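Local coordinates for protein putative glycosyl hydrolase (Bacteroides thetaiotaomicron VPI-5482, PDB 3K11) that is a putative family 88 glycosyl hydrolase, probably cleaving glycosidic bonds in carbohydrates, although its substrate is not established, at residues N223-Q235 with L278-V292. Residues are numbered along the deposited sequence; the frame is centred on the assembly and turned at random. Where two conformers were deposited one is given.
Sequences NKYLAEAVKQFLQ and LLDVLPEDYPQRPKV
Leu226 splits its two methyls between parts of 278-292: CD2 packs against Val281 CG1 (3.8 Å) and Leu282 CD2, while CD1 abuts the ring carbon CD of Pro283. Its CB lies beside CE1 of the Tyr286 ring. With CG anti to the backbone N (chi1 -166°), that phenol extends to the helix, and its OH lies 3.4 Å from Ala227 CA. A water at the ring edge, in plane, links Tyr286 OH (2.6 Å) to Asn223 O (2.7 Å), donating to the carbonyl. With an alanine here, the water would probably lose its phenolic partner and a gap open beside Leu226 and Val230. One turn on, Ala229 CB touches Leu278 CD1. Val230 also divides its branches: CG2 meets Leu282 CD2 and Tyr286 CE2, whereas CG1, anti to the backbone N (chi1 171°), crosses the Gln288 side chain at about a right angle, 3.5 Å from its CB. Phe233 rests its CB on Leu278 CD2 (3.8 Å) and receives Val292 CG1 over one ring face in a CH-pi contact, 4.3 Å from the centroid and 13° off the normal. Leu234 CD2 lies 4.0 Å from Lys291 CB. Helix 222-240 thus packs against the end of helix 265-281, the turns that follow it and the first turn of helix 289-304, consistent with the (alpha/alpha)6-barrel fold of family 88. Cohesion between the two segments comes almost wholly from interlocking aliphatic and aromatic groups, with the water-mediated link as a polar tie from Tyr286 to the helix backbone.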
ATOM      1  N   ASN A 223     -38.164  10.930 -20.659  1.00 26.69           N
ATOM      2  CA  ASN A 223     -38.028  11.275 -19.245  1.00 25.40           C
ATOM      3  C   ASN A 223     -37.995  10.063 -18.344  1.00 23.90           C
ATOM      4  O   ASN A 223     -37.242  10.016 -17.357  1.00 21.55           O
ATOM      5  CB  ASN A 223     -39.165  12.205 -18.829  1.00 27.59           C
ATOM      6  CG  ASN A 223     -39.046  13.585 -19.452  1.00 29.54           C
ATOM      7  OD1 ASN A 223     -37.963  14.017 -19.855  1.00 34.35           O
ATOM      8  ND2 ASN A 223     -40.152  14.291 -19.491  1.00 32.75           N
ATOM      9  N   LYS A 224     -38.829   9.083 -18.650  1.00 23.53           N
ATOM     10  CA  LYS A 224     -38.906   7.870 -17.862  1.00 27.05           C
ATOM     11  C   LYS A 224     -37.551   7.124 -17.839  1.00 25.68           C
ATOM     12  O   LYS A 224     -37.103   6.663 -16.801  1.00 24.54           O
ATOM     13  CB  LYS A 224     -39.973   6.980 -18.470  1.00 27.11           C
ATOM     14  CG  LYS A 224     -40.120   5.556 -17.914  1.00 33.89           C
ATOM     15  CD  LYS A 224     -41.419   4.946 -18.496  1.00 34.30           C
ATOM     16  CE  LYS A 224     -41.343   3.518 -18.901  1.00 48.85           C
ATOM     17  NZ  LYS A 224     -42.403   3.227 -19.982  1.00 48.13           N
ATOM     18  N   TYR A 225     -36.913   7.032 -18.994  1.00 26.38           N
ATOM     19  CA  TYR A 225     -35.648   6.300 -19.085  1.00 26.56           C
ATOM     20  C   TYR A 225     -34.462   7.100 -18.531  1.00 24.74           C
ATOM     21  O   TYR A 225     -33.557   6.536 -17.925  1.00 23.17           O
ATOM     22  CB  TYR A 225     -35.439   5.748 -20.506  1.00 26.63           C
ATOM     23  CG  TYR A 225     -36.446   4.678 -20.915  1.00 23.93           C
ATOM     24  CD1 TYR A 225     -36.958   3.760 -20.008  1.00 28.92           C
ATOM     25  CD2 TYR A 225     -36.823   4.534 -22.228  1.00 27.39           C
ATOM     26  CE1 TYR A 225     -37.875   2.793 -20.404  1.00 29.84           C
ATOM     27  CE2 TYR A 225     -37.725   3.577 -22.620  1.00 27.15           C
ATOM     28  CZ  TYR A 225     -38.233   2.696 -21.699  1.00 31.49           C
ATOM     29  OH  TYR A 225     -39.139   1.722 -22.066  1.00 29.61           O
ATOM     30  N   LEU A 226     -34.444   8.415 -18.717  1.00 22.72           N
ATOM     31  CA  LEU A 226     -33.427   9.224 -18.025  1.00 22.14           C
ATOM     32  C   LEU A 226     -33.511   9.024 -16.522  1.00 22.54           C
ATOM     33  O   LEU A 226     -32.513   8.863 -15.877  1.00 21.94           O
ATOM     34  CB  LEU A 226     -33.577  10.733 -18.365  1.00 22.79           C
ATOM     35  CG  LEU A 226     -33.231  11.244 -19.770  1.00 27.34           C
ATOM     36  CD1 LEU A 226     -33.646  12.748 -19.953  1.00 25.34           C
ATOM     37  CD2 LEU A 226     -31.739  11.048 -20.135  1.00 28.27           C
ATOM     38  N   ALA A 227     -34.717   9.033 -15.970  1.00 25.10           N
ATOM     39  CA  ALA A 227     -34.866   8.887 -14.552  1.00 21.26           C
ATOM     40  C   ALA A 227     -34.458   7.515 -14.092  1.00 23.12           C
ATOM     41  O   ALA A 227     -33.836   7.391 -13.049  1.00 24.53           O
ATOM     42  CB  ALA A 227     -36.293   9.235 -14.095  1.00 22.30           C
ATOM     43  N   GLU A 228     -34.823   6.470 -14.844  1.00 21.97           N
ATOM     44  CA  GLU A 228     -34.450   5.096 -14.442  1.00 22.92           C
ATOM     45  C   GLU A 228     -32.958   4.885 -14.534  1.00 24.37           C
ATOM     46  O   GLU A 228     -32.367   4.280 -13.634  1.00 22.12           O
ATOM     47  CB  GLU A 228     -35.194   4.075 -15.282  1.00 23.58           C
ATOM     48  CG  GLU A 228     -34.960   2.606 -14.871  1.00 23.09           C
ATOM     49  CD  GLU A 228     -35.463   2.278 -13.475  1.00 29.16           C
ATOM     50  OE1 GLU A 228     -36.250   3.071 -12.890  1.00 26.45           O
ATOM     51  OE2 GLU A 228     -35.082   1.205 -12.972  1.00 29.18           O
ATOM     52  N   ALA A 229     -32.327   5.416 -15.578  1.00 22.02           N
ATOM     53  CA  ALA A 229     -30.854   5.321 -15.687  1.00 22.80           C
ATOM     54  C   ALA A 229     -30.141   5.939 -14.486  1.00 24.82           C
ATOM     55  O   ALA A 229     -29.227   5.342 -13.880  1.00 24.59           O
ATOM     56  CB  ALA A 229     -30.391   5.947 -17.009  1.00 21.60           C
ATOM     57  N   VAL A 230     -30.581   7.136 -14.105  1.00 23.46           N
ATOM     58  CA  VAL A 230     -30.034   7.809 -12.916  1.00 22.17           C
ATOM     59  C   VAL A 230     -30.309   7.046 -11.601  1.00 21.38           C
ATOM     60  O   VAL A 230     -29.436   6.907 -10.737  1.00 23.75           O
ATOM     61  CB  VAL A 230     -30.521   9.272 -12.842  1.00 24.25           C
ATOM     62  CG1 VAL A 230     -30.144   9.943 -11.504  1.00 24.00           C
ATOM     63  CG2 VAL A 230     -29.883  10.074 -14.025  1.00 21.25           C
ATOM     64  N   LYS A 231     -31.528   6.569 -11.457  1.00 23.60           N
ATOM     65  CA  LYS A 231     -31.923   5.820 -10.273  1.00 22.37           C
ATOM     66  C   LYS A 231     -31.053   4.594 -10.107  1.00 24.11           C
ATOM     67  O   LYS A 231     -30.562   4.301  -9.027  1.00 25.06           O
ATOM     68  CB  LYS A 231     -33.388   5.393 -10.439  1.00 21.14           C
ATOM     69  CG  LYS A 231     -33.968   4.671  -9.220  1.00 27.24           C
ATOM     70  CD  LYS A 231     -35.396   4.160  -9.446  1.00 31.20           C
ATOM     71  CE  LYS A 231     -35.877   3.288  -8.204  1.00 33.36           C
ATOM     72  NZ  LYS A 231     -36.929   2.332  -8.576  1.00 44.88           N
ATOM     73  N   GLN A 232     -30.862   3.836 -11.186  1.00 23.96           N
ATOM     74  CA  GLN A 232     -29.928   2.704 -11.129  1.00 23.09           C
ATOM     75  C   GLN A 232     -28.559   3.161 -10.715  1.00 22.54           C
ATOM     76  O   GLN A 232     -27.924   2.595  -9.815  1.00 23.19           O
ATOM     77  CB  GLN A 232     -29.803   2.059 -12.519  1.00 22.52           C
ATOM     78  CG  GLN A 232     -31.063   1.322 -12.964  1.00 23.22           C
ATOM     79  CD  GLN A 232     -31.387   0.081 -12.167  1.00 28.25           C
ATOM     80  OE1 GLN A 232     -30.509  -0.561 -11.630  1.00 23.39           O
ATOM     81  NE2 GLN A 232     -32.675  -0.269 -12.129  1.00 21.97           N
ATOM     82  N   PHE A 233     -28.067   4.176 -11.393  1.00 21.91           N
ATOM     83  CA  PHE A 233     -26.687   4.612 -11.082  1.00 21.58           C
ATOM     84  C   PHE A 233     -26.531   4.880  -9.602  1.00 24.27           C
ATOM     85  O   PHE A 233     -25.596   4.414  -8.969  1.00 24.72           O
ATOM     86  CB  PHE A 233     -26.313   5.852 -11.884  1.00 23.77           C
ATOM     87  CG  PHE A 233     -24.851   6.226 -11.767  1.00 25.18           C
ATOM     88  CD1 PHE A 233     -24.384   7.029 -10.711  1.00 26.39           C
ATOM     89  CD2 PHE A 233     -23.940   5.800 -12.705  1.00 26.05           C
ATOM     90  CE1 PHE A 233     -23.046   7.342 -10.596  1.00 27.97           C
ATOM     91  CE2 PHE A 233     -22.533   6.120 -12.555  1.00 24.65           C
ATOM     92  CZ  PHE A 233     -22.118   6.864 -11.521  1.00 26.39           C
ATOM     93  N   LEU A 234     -27.452   5.649  -9.033  1.00 24.19           N
ATOM     94  CA  LEU A 234     -27.267   6.088  -7.661  1.00 23.62           C
ATOM     95  C   LEU A 234     -27.556   4.982  -6.654  1.00 24.91           C
ATOM     96  O   LEU A 234     -26.930   4.908  -5.579  1.00 23.75           O
ATOM     97  CB  LEU A 234     -28.159   7.294  -7.411  1.00 25.98           C
ATOM     98  CG  LEU A 234     -27.887   8.595  -8.184  1.00 21.28           C
ATOM     99  CD1 LEU A 234     -28.988   9.590  -7.854  1.00 22.99           C
ATOM    100  CD2 LEU A 234     -26.468   9.197  -7.875  1.00 26.32           C
ATOM    101  N   GLN A 235     -28.460   4.087  -6.996  1.00 23.30           N
ATOM    102  CA  GLN A 235     -28.777   2.938  -6.097  1.00 22.95           C
ATOM    103  C   GLN A 235     -27.625   1.942  -6.043  1.00 23.48           C
ATOM    104  O   GLN A 235     -27.370   1.331  -4.999  1.00 24.37           O
ATOM    105  CB  GLN A 235     -30.115   2.295  -6.524  1.00 24.02           C
ATOM    106  CG  GLN A 235     -31.302   3.144  -6.075  1.00 24.53           C
ATOM    107  CD  GLN A 235     -32.674   2.604  -6.403  1.00 29.20           C
ATOM    108  OE1 GLN A 235     -33.666   3.267  -6.069  1.00 24.74           O
ATOM    109  NE2 GLN A 235     -32.764   1.443  -7.059  1.00 23.37           N
ATOM    110  N   LEU A 278     -23.527   7.522 -19.357  1.00 23.93           N
ATOM    111  CA  LEU A 278     -24.662   8.255 -18.786  1.00 22.22           C
ATOM    112  C   LEU A 278     -24.488   9.752 -18.930  1.00 24.19           C
ATOM    113  O   LEU A 278     -25.401  10.447 -19.359  1.00 23.97           O
ATOM    114  CB  LEU A 278     -24.857   7.852 -17.318  1.00 22.88           C
ATOM    115  CG  LEU A 278     -26.013   8.478 -16.551  1.00 21.54           C
ATOM    116  CD1 LEU A 278     -27.311   8.276 -17.292  1.00 20.69           C
ATOM    117  CD2 LEU A 278     -26.083   7.922 -15.101  1.00 19.61           C
ATOM    118  N   LEU A 279     -23.297  10.251 -18.610  1.00 22.66           N
ATOM    119  CA  LEU A 279     -23.023  11.669 -18.774  1.00 21.70           C
ATOM    120  C   LEU A 279     -23.017  12.153 -20.253  1.00 24.30           C
ATOM    121  O   LEU A 279     -23.258  13.345 -20.550  1.00 24.19           O
ATOM    122  CB  LEU A 279     -21.764  12.062 -17.998  1.00 20.05           C
ATOM    123  CG  LEU A 279     -21.869  12.043 -16.492  1.00 23.50           C
ATOM    124  CD1 LEU A 279     -20.493  12.076 -15.915  1.00 20.57           C
ATOM    125  CD2 LEU A 279     -22.765  13.177 -15.935  1.00 24.12           C
ATOM    126  N   ASP A 280     -22.781  11.227 -21.193  1.00 24.15           N
ATOM    127  CA  ASP A 280     -22.945  11.543 -22.607  1.00 24.44           C
ATOM    128  C   ASP A 280     -24.393  11.813 -22.955  1.00 24.68           C
ATOM    129  O   ASP A 280     -24.678  12.497 -23.921  1.00 24.51           O
ATOM    130  CB  ASP A 280     -22.470  10.368 -23.471  1.00 25.47           C
ATOM    131  CG  ASP A 280     -20.942  10.279 -23.587  1.00 25.02           C
ATOM    132  OD1 ASP A 280     -20.212  11.257 -23.256  1.00 25.78           O
ATOM    133  OD2 ASP A 280     -20.468   9.201 -24.070  1.00 24.60           O
ATOM    134  N   VAL A 281     -25.328  11.253 -22.197  1.00 25.15           N
ATOM    135  CA  VAL A 281     -26.768  11.347 -22.549  1.00 23.57           C
ATOM    136  C   VAL A 281     -27.508  12.417 -21.741  1.00 23.64           C
ATOM    137  O   VAL A 281     -28.367  13.131 -22.263  1.00 22.81           O
ATOM    138  CB  VAL A 281     -27.437   9.985 -22.344  1.00 24.89           C
ATOM    139  CG1 VAL A 281     -28.919  10.064 -22.564  1.00 24.15           C
ATOM    140  CG2 VAL A 281     -26.836   8.911 -23.296  1.00 23.95           C
ATOM    141  N   LEU A 282     -27.207  12.533 -20.451  1.00 22.32           N
ATOM    142  CA  LEU A 282     -27.947  13.454 -19.603  1.00 22.44           C
ATOM    143  C   LEU A 282     -27.841  14.885 -20.090  1.00 24.04           C
ATOM    144  O   LEU A 282     -26.740  15.358 -20.341  1.00 26.20           O
ATOM    145  CB  LEU A 282     -27.421  13.479 -18.154  1.00 21.46           C
ATOM    146  CG  LEU A 282     -27.604  12.220 -17.307  1.00 23.38           C
ATOM    147  CD1 LEU A 282     -27.048  12.454 -15.903  1.00 22.16           C
ATOM    148  CD2 LEU A 282     -29.122  11.752 -17.287  1.00 25.27           C
ATOM    149  N   PRO A 283     -28.972  15.591 -20.131  1.00 27.71           N
ATOM    150  CA  PRO A 283     -28.957  17.041 -20.338  1.00 25.58           C
ATOM    151  C   PRO A 283     -28.050  17.683 -19.328  1.00 25.51           C
ATOM    152  O   PRO A 283     -27.966  17.206 -18.209  1.00 23.83           O
ATOM    153  CB  PRO A 283     -30.407  17.440 -20.086  1.00 26.31           C
ATOM    154  CG  PRO A 283     -31.193  16.226 -20.445  1.00 29.70           C
ATOM    155  CD  PRO A 283     -30.344  15.054 -20.040  1.00 26.46           C
ATOM    156  N   GLU A 284     -27.404  18.790 -19.684  1.00 26.32           N
ATOM    157  CA  GLU A 284     -26.464  19.386 -18.758  1.00 28.75           C
ATOM    158  C   GLU A 284     -27.138  20.006 -17.550  1.00 25.96           C
ATOM    159  O   GLU A 284     -26.499  20.145 -16.531  1.00 27.52           O
ATOM    160  CB  GLU A 284     -25.607  20.418 -19.455  1.00 32.86           C
ATOM    161  CG  GLU A 284     -24.785  19.757 -20.545  1.00 49.27           C
ATOM    162  CD  GLU A 284     -23.409  20.350 -20.691  1.00 64.08           C
ATOM    163  OE1 GLU A 284     -23.267  21.584 -20.525  1.00 71.92           O
ATOM    164  OE2 GLU A 284     -22.474  19.571 -20.987  1.00 71.11           O
ATOM    165  N   ASP A 285     -28.442  20.263 -17.667  1.00 25.09           N
ATOM    166  CA  ASP A 285     -29.239  20.783 -16.554  1.00 26.46           C
ATOM    167  C   ASP A 285     -30.113  19.718 -15.884  1.00 26.66           C
ATOM    168  O   ASP A 285     -31.025  20.072 -15.124  1.00 24.75           O
ATOM    169  CB  ASP A 285     -30.055  21.977 -17.020  1.00 30.04           C
ATOM    170  CG  ASP A 285     -31.104  21.618 -18.041  1.00 32.47           C
ATOM    171  OD1 ASP A 285     -31.144  20.461 -18.533  1.00 35.10           O
ATOM    172  OD2 ASP A 285     -31.932  22.523 -18.364  1.00 36.89           O
ATOM    173  N   TYR A 286     -29.809  18.441 -16.110  1.00 24.55           N
ATOM    174  CA  TYR A 286     -30.603  17.387 -15.522  1.00 25.20           C
ATOM    175  C   TYR A 286     -30.482  17.521 -14.007  1.00 24.22           C
ATOM    176  O   TYR A 286     -29.361  17.678 -13.489  1.00 24.70           O
ATOM    177  CB  TYR A 286     -30.190  16.016 -16.029  1.00 24.40           C
ATOM    178  CG  TYR A 286     -31.232  14.984 -15.677  1.00 24.19           C
ATOM    179  CD1 TYR A 286     -32.360  14.862 -16.431  1.00 22.17           C
ATOM    180  CD2 TYR A 286     -31.081  14.154 -14.576  1.00 20.91           C
ATOM    181  CE1 TYR A 286     -33.366  13.960 -16.113  1.00 23.07           C
ATOM    182  CE2 TYR A 286     -32.079  13.210 -14.244  1.00 24.62           C
ATOM    183  CZ  TYR A 286     -33.222  13.131 -15.014  1.00 19.68           C
ATOM    184  OH  TYR A 286     -34.261  12.253 -14.744  1.00 23.97           O
ATOM    185  N   PRO A 287     -31.619  17.432 -13.284  1.00 24.45           N
ATOM    186  CA  PRO A 287     -31.530  17.768 -11.853  1.00 22.94           C
ATOM    187  C   PRO A 287     -30.657  16.863 -11.020  1.00 26.73           C
ATOM    188  O   PRO A 287     -30.081  17.340 -10.049  1.00 27.16           O
ATOM    189  CB  PRO A 287     -33.008  17.751 -11.393  1.00 27.37           C
ATOM    190  CG  PRO A 287     -33.736  17.053 -12.398  1.00 27.53           C
ATOM    191  CD  PRO A 287     -33.014  17.180 -13.693  1.00 25.95           C
ATOM    192  N   GLN A 288     -30.547  15.576 -11.369  1.00 23.78           N
ATOM    193  CA  GLN A 288     -29.595  14.712 -10.628  1.00 25.87           C
ATOM    194  C   GLN A 288     -28.164  14.631 -11.239  1.00 22.81           C
ATOM    195  O   GLN A 288     -27.318  13.881 -10.745  1.00 25.16           O
ATOM    196  CB  GLN A 288     -30.181  13.297 -10.503  1.00 23.69           C
ATOM    197  CG  GLN A 288     -31.266  13.154  -9.410  1.00 29.02           C
ATOM    198  CD  GLN A 288     -32.437  14.100  -9.595  1.00 30.08           C
ATOM    199  OE1 GLN A 288     -33.261  13.932 -10.498  1.00 24.71           O
ATOM    200  NE2 GLN A 288     -32.519  15.115  -8.711  1.00 23.70           N
ATOM    201  N   ARG A 289     -27.885  15.379 -12.299  1.00 24.84           N
ATOM    202  CA  ARG A 289     -26.562  15.319 -12.901  1.00 25.60           C
ATOM    203  C   ARG A 289     -25.449  15.631 -11.919  1.00 24.95           C
ATOM    204  O   ARG A 289     -24.407  14.997 -11.974  1.00 27.07           O
ATOM    205  CB  ARG A 289     -26.470  16.208 -14.126  1.00 27.44           C
ATOM    206  CG  ARG A 289     -25.115  16.106 -14.912  1.00 26.06           C
ATOM    207  CD  ARG A 289     -25.169  16.997 -16.097  1.00 24.45           C
ATOM    208  NE  ARG A 289     -24.014  16.927 -16.990  1.00 26.44           N
ATOM    209  CZ  ARG A 289     -22.893  17.616 -16.823  1.00 30.08           C
ATOM    210  NH1 ARG A 289     -22.679  18.333 -15.742  1.00 28.49           N
ATOM    211  NH2 ARG A 289     -21.941  17.528 -17.717  1.00 29.36           N
ATOM    212  N   PRO A 290     -25.622  16.631 -11.036  1.00 24.60           N
ATOM    213  CA  PRO A 290     -24.535  16.910 -10.082  1.00 24.63           C
ATOM    214  C   PRO A 290     -24.055  15.733  -9.222  1.00 24.56           C
ATOM    215  O   PRO A 290     -22.856  15.578  -8.965  1.00 25.63           O
ATOM    216  CB  PRO A 290     -25.109  18.075  -9.266  1.00 25.27           C
ATOM    217  CG  PRO A 290     -25.929  18.785 -10.265  1.00 26.40           C
ATOM    218  CD  PRO A 290     -26.666  17.664 -10.954  1.00 26.51           C
ATOM    219  N   LYS A 291     -24.994  14.909  -8.778  0.50 23.68           N
ATOM    220  CA  LYS A 291     -24.685  13.732  -7.974  0.50 24.27           C
ATOM    221  C   LYS A 291     -23.937  12.683  -8.772  0.50 24.60           C
ATOM    222  O   LYS A 291     -23.056  11.993  -8.245  0.50 23.07           O
ATOM    223  CB  LYS A 291     -25.971  13.117  -7.419  0.50 25.60           C
ATOM    224  CG  LYS A 291     -26.538  13.875  -6.242  0.50 30.24           C
ATOM    225  CD  LYS A 291     -27.635  13.094  -5.567  0.50 29.56           C
ATOM    226  CE  LYS A 291     -28.165  13.860  -4.379  0.50 33.92           C
ATOM    227  NZ  LYS A 291     -29.348  13.119  -3.818  0.50 38.83           N
ATOM    228  N   VAL A 292     -24.323  12.532 -10.030  1.00 22.31           N
ATOM    229  CA  VAL A 292     -23.638  11.599 -10.919  1.00 23.68           C
ATOM    230  C   VAL A 292     -22.240  12.107 -11.227  1.00 24.06           C
ATOM    231  O   VAL A 292     -21.260  11.341 -11.184  1.00 23.99           O
ATOM    232  CB  VAL A 292     -24.403  11.408 -12.242  1.00 23.39           C
ATOM    233  CG1 VAL A 292     -23.623  10.538 -13.238  1.00 21.83           C
ATOM    234  CG2 VAL A 292     -25.755  10.777 -11.973  1.00 23.74           C
TER
HETATM  235  O   HOH W   1     -36.394  12.249 -16.206  1.00 23.75           O